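Long-range contact in Mll7089 protein (Mesorhizobium loti, PDB 2OZ8), which is of unproven function but, as a putative relative of mandelate racemase in the enolase superfamily, probably binds magnesium and may act as a hydro-lyase: residues A[121-135]-A[333-346]. Residues are numbered along the deposited sequence; the frame is centred on the assembly and turned at random.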
loop_
_atom_site.group_PDB
_atom_site.type_symbol
_atom_site.label_atom_id
_atom_site.label_comp_id
_atom_site.label_asym_id
_atom_site.label_seq_id
_atom_site.Cartn_x
_atom_site.Cartn_y
_atom_site.Cartn_z
ATOM N N PRO A 121 27.644 -20.645 33.085
ATOM C CA PRO A 121 26.544 -19.725 33.412
ATOM C C PRO A 121 25.685 -19.509 32.170
ATOM O O PRO A 121 26.226 -19.396 31.064
ATOM C CB PRO A 121 27.253 -18.418 33.773
ATOM C CG PRO A 121 28.776 -18.756 33.910
ATOM C CD PRO A 121 28.974 -19.985 33.105
ATOM N N LEU A 122 24.368 -19.456 32.341
ATOM C CA LEU A 122 23.459 -19.290 31.180
ATOM C C LEU A 122 23.799 -18.147 30.190
ATOM O O LEU A 122 23.887 -18.381 28.979
ATOM C CB LEU A 122 21.993 -19.264 31.619
ATOM C CG LEU A 122 20.965 -19.159 30.490
ATOM C CD1 LEU A 122 21.040 -20.357 29.492
ATOM C CD2 LEU A 122 19.611 -19.043 31.086
ATOM N N HIS A 123 24.038 -16.943 30.693
ATOM C CA HIS A 123 24.392 -15.813 29.840
ATOM C C HIS A 123 25.623 -16.013 28.939
ATOM O O HIS A 123 25.627 -15.572 27.771
ATOM C CB HIS A 123 24.499 -14.513 30.654
ATOM C CG HIS A 123 25.685 -14.435 31.555
ATOM N ND1 HIS A 123 26.831 -13.726 31.225
ATOM C CD2 HIS A 123 25.901 -14.945 32.795
ATOM C CE1 HIS A 123 27.693 -13.799 32.226
ATOM N NE2 HIS A 123 27.158 -14.538 33.186
ATOM N N VAL A 124 26.661 -16.653 29.471
ATOM C CA VAL A 124 27.860 -16.954 28.666
ATOM C C VAL A 124 27.474 -17.920 27.522
ATOM O O VAL A 124 27.807 -17.686 26.366
ATOM C CB VAL A 124 29.032 -17.536 29.534
ATOM C CG1 VAL A 124 30.225 -17.909 28.650
ATOM C CG2 VAL A 124 29.438 -16.536 30.682
ATOM N N LEU A 125 26.738 -18.971 27.858
ATOM C CA LEU A 125 26.170 -19.863 26.841
ATOM C C LEU A 125 25.307 -19.057 25.831
ATOM O O LEU A 125 25.292 -19.378 24.625
ATOM C CB LEU A 125 25.335 -20.976 27.490
ATOM C CG LEU A 125 24.661 -21.987 26.560
ATOM C CD1 LEU A 125 25.675 -22.925 25.767
ATOM C CD2 LEU A 125 23.637 -22.830 27.377
ATOM N N LEU A 126 24.616 -18.019 26.324
ATOM C CA LEU A 126 23.761 -17.185 25.432
ATOM C C LEU A 126 24.571 -16.231 24.554
ATOM O O LEU A 126 23.991 -15.528 23.734
ATOM C CB LEU A 126 22.617 -16.466 26.176
ATOM C CG LEU A 126 21.582 -17.422 26.812
ATOM C CD1 LEU A 126 20.544 -16.668 27.603
ATOM C CD2 LEU A 126 20.972 -18.417 25.772
ATOM N N GLY A 127 25.903 -16.281 24.700
ATOM C CA GLY A 127 26.837 -15.459 23.939
ATOM C C GLY A 127 27.145 -14.096 24.561
ATOM O O GLY A 127 27.683 -13.237 23.892
ATOM N N SER A 128 26.854 -13.882 25.841
ATOM C CA SER A 128 27.046 -12.556 26.403
ATOM C C SER A 128 28.490 -12.136 26.327
ATOM O O SER A 128 29.386 -12.979 26.230
ATOM C CB SER A 128 26.563 -12.460 27.861
ATOM O OG SER A 128 27.480 -13.103 28.753
ATOM N N ARG A 129 28.695 -10.818 26.378
ATOM C CA ARG A 129 30.020 -10.210 26.500
ATOM C C ARG A 129 30.023 -9.380 27.775
ATOM O O ARG A 129 31.047 -8.859 28.177
ATOM C CB ARG A 129 30.319 -9.273 25.342
ATOM C CG ARG A 129 30.132 -9.854 23.959
ATOM C CD ARG A 129 31.108 -9.177 22.969
ATOM N NE ARG A 129 30.489 -9.084 21.660
ATOM C CZ ARG A 129 31.164 -9.103 20.523
ATOM N NH1 ARG A 129 32.490 -9.186 20.542
ATOM N NH2 ARG A 129 30.514 -9.064 19.368
ATOM N N ARG A 130 28.867 -9.222 28.394
ATOM C CA ARG A 130 28.818 -8.506 29.636
ATOM C C ARG A 130 28.067 -9.299 30.677
ATOM O O ARG A 130 27.504 -10.344 30.393
ATOM C CB ARG A 130 28.296 -7.067 29.451
ATOM C CG ARG A 130 26.868 -6.885 28.827
ATOM C CD ARG A 130 26.712 -5.445 28.185
ATOM N NE ARG A 130 27.753 -5.262 27.149
ATOM C CZ ARG A 130 28.452 -4.142 26.934
ATOM N NH1 ARG A 130 28.223 -3.054 27.665
ATOM N NH2 ARG A 130 29.386 -4.121 25.981
ATOM N N ASN A 131 28.098 -8.821 31.902
ATOM C CA ASN A 131 27.482 -9.556 32.958
ATOM C C ASN A 131 26.473 -8.730 33.735
ATOM O O ASN A 131 25.978 -9.169 34.764
ATOM C CB ASN A 131 28.545 -10.259 33.834
ATOM C CG ASN A 131 29.024 -9.417 34.988
ATOM O OD1 ASN A 131 29.239 -8.202 34.856
ATOM N ND2 ASN A 131 29.184 -10.061 36.163
ATOM N N ARG A 132 26.158 -7.536 33.237
ATOM C CA ARG A 132 25.177 -6.748 33.935
ATOM C C ARG A 132 24.288 -5.903 33.055
ATOM O O ARG A 132 24.639 -5.565 31.917
ATOM C CB ARG A 132 25.830 -5.885 35.002
ATOM C CG ARG A 132 26.399 -4.640 34.488
ATOM C CD ARG A 132 27.091 -3.890 35.543
ATOM N NE ARG A 132 27.634 -2.680 34.960
ATOM C CZ ARG A 132 28.161 -1.695 35.681
ATOM N NH1 ARG A 132 28.217 -1.825 37.013
ATOM N NH2 ARG A 132 28.624 -0.609 35.070
ATOM N N VAL A 133 23.132 -5.562 33.616
ATOM C CA VAL A 133 22.132 -4.734 32.979
ATOM C C VAL A 133 21.491 -3.795 33.993
ATOM O O VAL A 133 21.327 -4.145 35.141
ATOM C CB VAL A 133 21.073 -5.634 32.309
ATOM C CG1 VAL A 133 20.261 -6.407 33.310
ATOM C CG2 VAL A 133 20.230 -4.813 31.358
ATOM N N LYS A 134 21.143 -2.599 33.582
ATOM C CA LYS A 134 20.333 -1.695 34.418
ATOM C C LYS A 134 18.989 -2.268 34.786
ATOM O O LYS A 134 18.275 -2.876 33.951
ATOM C CB LYS A 134 20.077 -0.405 33.665
ATOM C CG LYS A 134 21.364 0.309 33.299
ATOM C CD LYS A 134 21.080 1.696 32.756
ATOM C CE LYS A 134 21.423 1.745 31.328
ATOM N NZ LYS A 134 21.394 3.169 30.908
ATOM N N ALA A 135 18.601 -2.024 36.025
ATOM C CA ALA A 135 17.336 -2.518 36.508
ATOM C C ALA A 135 16.489 -1.300 36.870
ATOM O O ALA A 135 17.011 -0.321 37.357
ATOM C CB ALA A 135 17.569 -3.445 37.735
ATOM N N ILE A 333 20.998 -7.570 42.608
ATOM C CA ILE A 333 20.787 -6.255 42.051
ATOM C C ILE A 333 21.424 -5.240 42.995
ATOM O O ILE A 333 21.004 -5.107 44.147
ATOM C CB ILE A 333 19.291 -5.925 41.859
ATOM C CG1 ILE A 333 18.642 -6.891 40.852
ATOM C CG2 ILE A 333 19.165 -4.465 41.452
ATOM C CD1 ILE A 333 17.108 -6.670 40.593
ATOM N N ARG A 334 22.431 -4.530 42.500
ATOM C CA ARG A 334 23.216 -3.594 43.321
ATOM C C ARG A 334 23.354 -2.262 42.637
ATOM O O ARG A 334 23.843 -2.201 41.507
ATOM C CB ARG A 334 24.619 -4.155 43.594
ATOM C CG ARG A 334 25.574 -3.129 44.238
ATOM C CD ARG A 334 26.822 -3.798 44.907
ATOM N NE ARG A 334 27.378 -4.853 44.046
ATOM C CZ ARG A 334 28.357 -4.656 43.159
ATOM N NH1 ARG A 334 28.899 -3.448 43.029
ATOM N NH2 ARG A 334 28.789 -5.667 42.403
ATOM N N ASP A 335 22.940 -1.197 43.321
ATOM C CA ASP A 335 22.956 0.164 42.766
ATOM C C ASP A 335 22.289 0.344 41.389
ATOM O O ASP A 335 22.843 0.988 40.498
ATOM C CB ASP A 335 24.381 0.746 42.782
ATOM C CG ASP A 335 24.894 0.961 44.203
ATOM O OD1 ASP A 335 24.034 1.178 45.127
ATOM O OD2 ASP A 335 26.139 0.866 44.403
ATOM N N GLY A 336 21.111 -0.251 41.224
ATOM C CA GLY A 336 20.381 -0.145 39.976
ATOM C C GLY A 336 20.931 -0.962 38.826
ATOM O O GLY A 336 20.540 -0.725 37.667
ATOM N N TYR A 337 21.833 -1.913 39.117
ATOM C CA TYR A 337 22.261 -2.876 38.103
ATOM C C TYR A 337 21.961 -4.303 38.520
ATOM O O TYR A 337 22.214 -4.684 39.673
ATOM C CB TYR A 337 23.742 -2.773 37.824
ATOM C CG TYR A 337 24.157 -1.607 36.963
ATOM C CD1 TYR A 337 24.120 -1.705 35.580
ATOM C CD2 TYR A 337 24.660 -0.428 37.536
ATOM C CE1 TYR A 337 24.515 -0.666 34.785
ATOM C CE2 TYR A 337 25.066 0.631 36.747
ATOM C CZ TYR A 337 24.997 0.495 35.377
ATOM O OH TYR A 337 25.406 1.519 34.567
ATOM N N ALA A 338 21.431 -5.090 37.586
ATOM C CA ALA A 338 21.203 -6.496 37.816
ATOM C C ALA A 338 22.397 -7.242 37.260
ATOM O O ALA A 338 22.921 -6.907 36.177
ATOM C CB ALA A 338 19.881 -6.982 37.181
ATOM N N TYR A 339 22.838 -8.242 38.013
ATOM C CA TYR A 339 24.027 -8.976 37.658
ATOM C C TYR A 339 23.718 -10.407 37.364
ATOM O O TYR A 339 23.138 -11.119 38.200
ATOM C CB TYR A 339 25.009 -8.915 38.805
ATOM C CG TYR A 339 25.658 -7.557 38.955
ATOM C CD1 TYR A 339 26.850 -7.265 38.290
ATOM C CD2 TYR A 339 25.074 -6.562 39.738
ATOM C CE1 TYR A 339 27.437 -6.024 38.392
ATOM C CE2 TYR A 339 25.669 -5.336 39.858
ATOM C CZ TYR A 339 26.860 -5.079 39.212
ATOM O OH TYR A 339 27.458 -3.850 39.327
ATOM N N ALA A 340 24.095 -10.842 36.175
ATOM C CA ALA A 340 24.007 -12.251 35.851
ATOM C C ALA A 340 25.191 -12.943 36.520
ATOM O O ALA A 340 26.352 -12.611 36.224
ATOM C CB ALA A 340 24.043 -12.456 34.366
ATOM N N PRO A 341 24.912 -13.898 37.428
ATOM C CA PRO A 341 25.927 -14.547 38.265
ATOM C C PRO A 341 26.859 -15.472 37.511
ATOM O O PRO A 341 26.525 -15.943 36.413
ATOM C CB PRO A 341 25.103 -15.374 39.251
ATOM C CG PRO A 341 23.802 -15.559 38.623
ATOM C CD PRO A 341 23.561 -14.436 37.675
ATOM N N ASP A 342 28.007 -15.766 38.124
ATOM C CA ASP A 342 29.025 -16.640 37.533
ATOM C C ASP A 342 28.883 -18.103 37.958
ATOM O O ASP A 342 29.833 -18.860 37.890
ATOM C CB ASP A 342 30.435 -16.107 37.823
ATOM C CG ASP A 342 31.532 -16.891 37.089
ATOM O OD1 ASP A 342 31.309 -17.281 35.923
ATOM O OD2 ASP A 342 32.613 -17.132 37.688
ATOM N N ARG A 343 27.692 -18.499 38.369
ATOM C CA ARG A 343 27.388 -19.877 38.722
ATOM C C ARG A 343 26.895 -20.613 37.466
ATOM O O ARG A 343 26.567 -19.965 36.483
ATOM C CB ARG A 343 26.296 -19.886 39.794
ATOM C CG ARG A 343 26.701 -19.296 41.176
ATOM C CD ARG A 343 25.458 -19.151 42.082
ATOM N NE ARG A 343 25.241 -17.731 42.253
ATOM C CZ ARG A 343 24.082 -17.106 42.262
ATOM N NH1 ARG A 343 22.927 -17.741 42.119
ATOM N NH2 ARG A 343 24.096 -15.800 42.429
ATOM N N PRO A 344 26.879 -21.966 37.468
ATOM C CA PRO A 344 26.306 -22.644 36.301
ATOM C C PRO A 344 24.804 -22.553 36.228
ATOM O O PRO A 344 24.142 -22.348 37.250
ATOM C CB PRO A 344 26.733 -24.109 36.492
ATOM C CG PRO A 344 26.950 -24.266 37.962
ATOM C CD PRO A 344 27.473 -22.934 38.430
ATOM N N GLY A 345 24.268 -22.724 35.019
ATOM C CA GLY A 345 22.857 -22.500 34.809
ATOM C C GLY A 345 22.503 -21.029 34.922
ATOM O O GLY A 345 23.346 -20.117 34.677
ATOM N N HIS A 346 21.243 -20.791 35.251
ATOM C CA HIS A 346 20.783 -19.438 35.488
ATOM C C HIS A 346 21.106 -18.974 36.922
ATOM O O HIS A 346 20.840 -17.840 37.279
ATOM C CB HIS A 346 19.302 -19.228 35.113
ATOM C CG HIS A 346 18.346 -20.236 35.673
ATOM N ND1 HIS A 346 18.370 -20.661 36.989
ATOM C CD2 HIS A 346 17.301 -20.876 35.091
ATOM C CE1 HIS A 346 17.379 -21.516 37.189
ATOM N NE2 HIS A 346 16.725 -21.677 36.047
#
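R132 touches both Y337 and Y339 where the first strand of the enolase-type barrel, 132-138, pairs antiparallel with 337-339, the second arm of a beta hairpin closed by a type I' turn. Its guanidinium rests flat over the Y337 ring, planes 5° apart and CZ 3.8 Å from the ring centroid, a cation-pi stack for which the flat, electron-rich ring of a tyrosine is well suited. With CG between the backbone N and the carbonyl carbon (chi1 82°) and the chain extended to NE, the arginine also runs alongside Y339: its CB makes an off-centre CH-pi contact with that ring, and NH1 donates in the guanidinium plane to Y339 OH (3.2 Å). A leucine in place of Y337 would probably leave the guanidinium without its aromatic platform, freer to turn, and strip cover from K134 CG, which lies 3.6 Å from Y337 CE1. The amine of K134 reaches on to E314 in a salt bridge. On the face of the sheet opposite R132 and Y339, small A338 lets V133 CG1 settle against its CB, and V133 and A338 exchange two backbone hydrogen bonds. Farther along, A340 CB sits over one face of the H123 ring, 3.5 Å from CD2, while V124 CG2 covers the opposite face and S128 OG shares a hydrogen bond with ND1. P121, at the N-cap position just before helix 122-125, lays its ring beside D342, and L122 N donates to G345 O at 2.6 Å, from above the carbonyl plane.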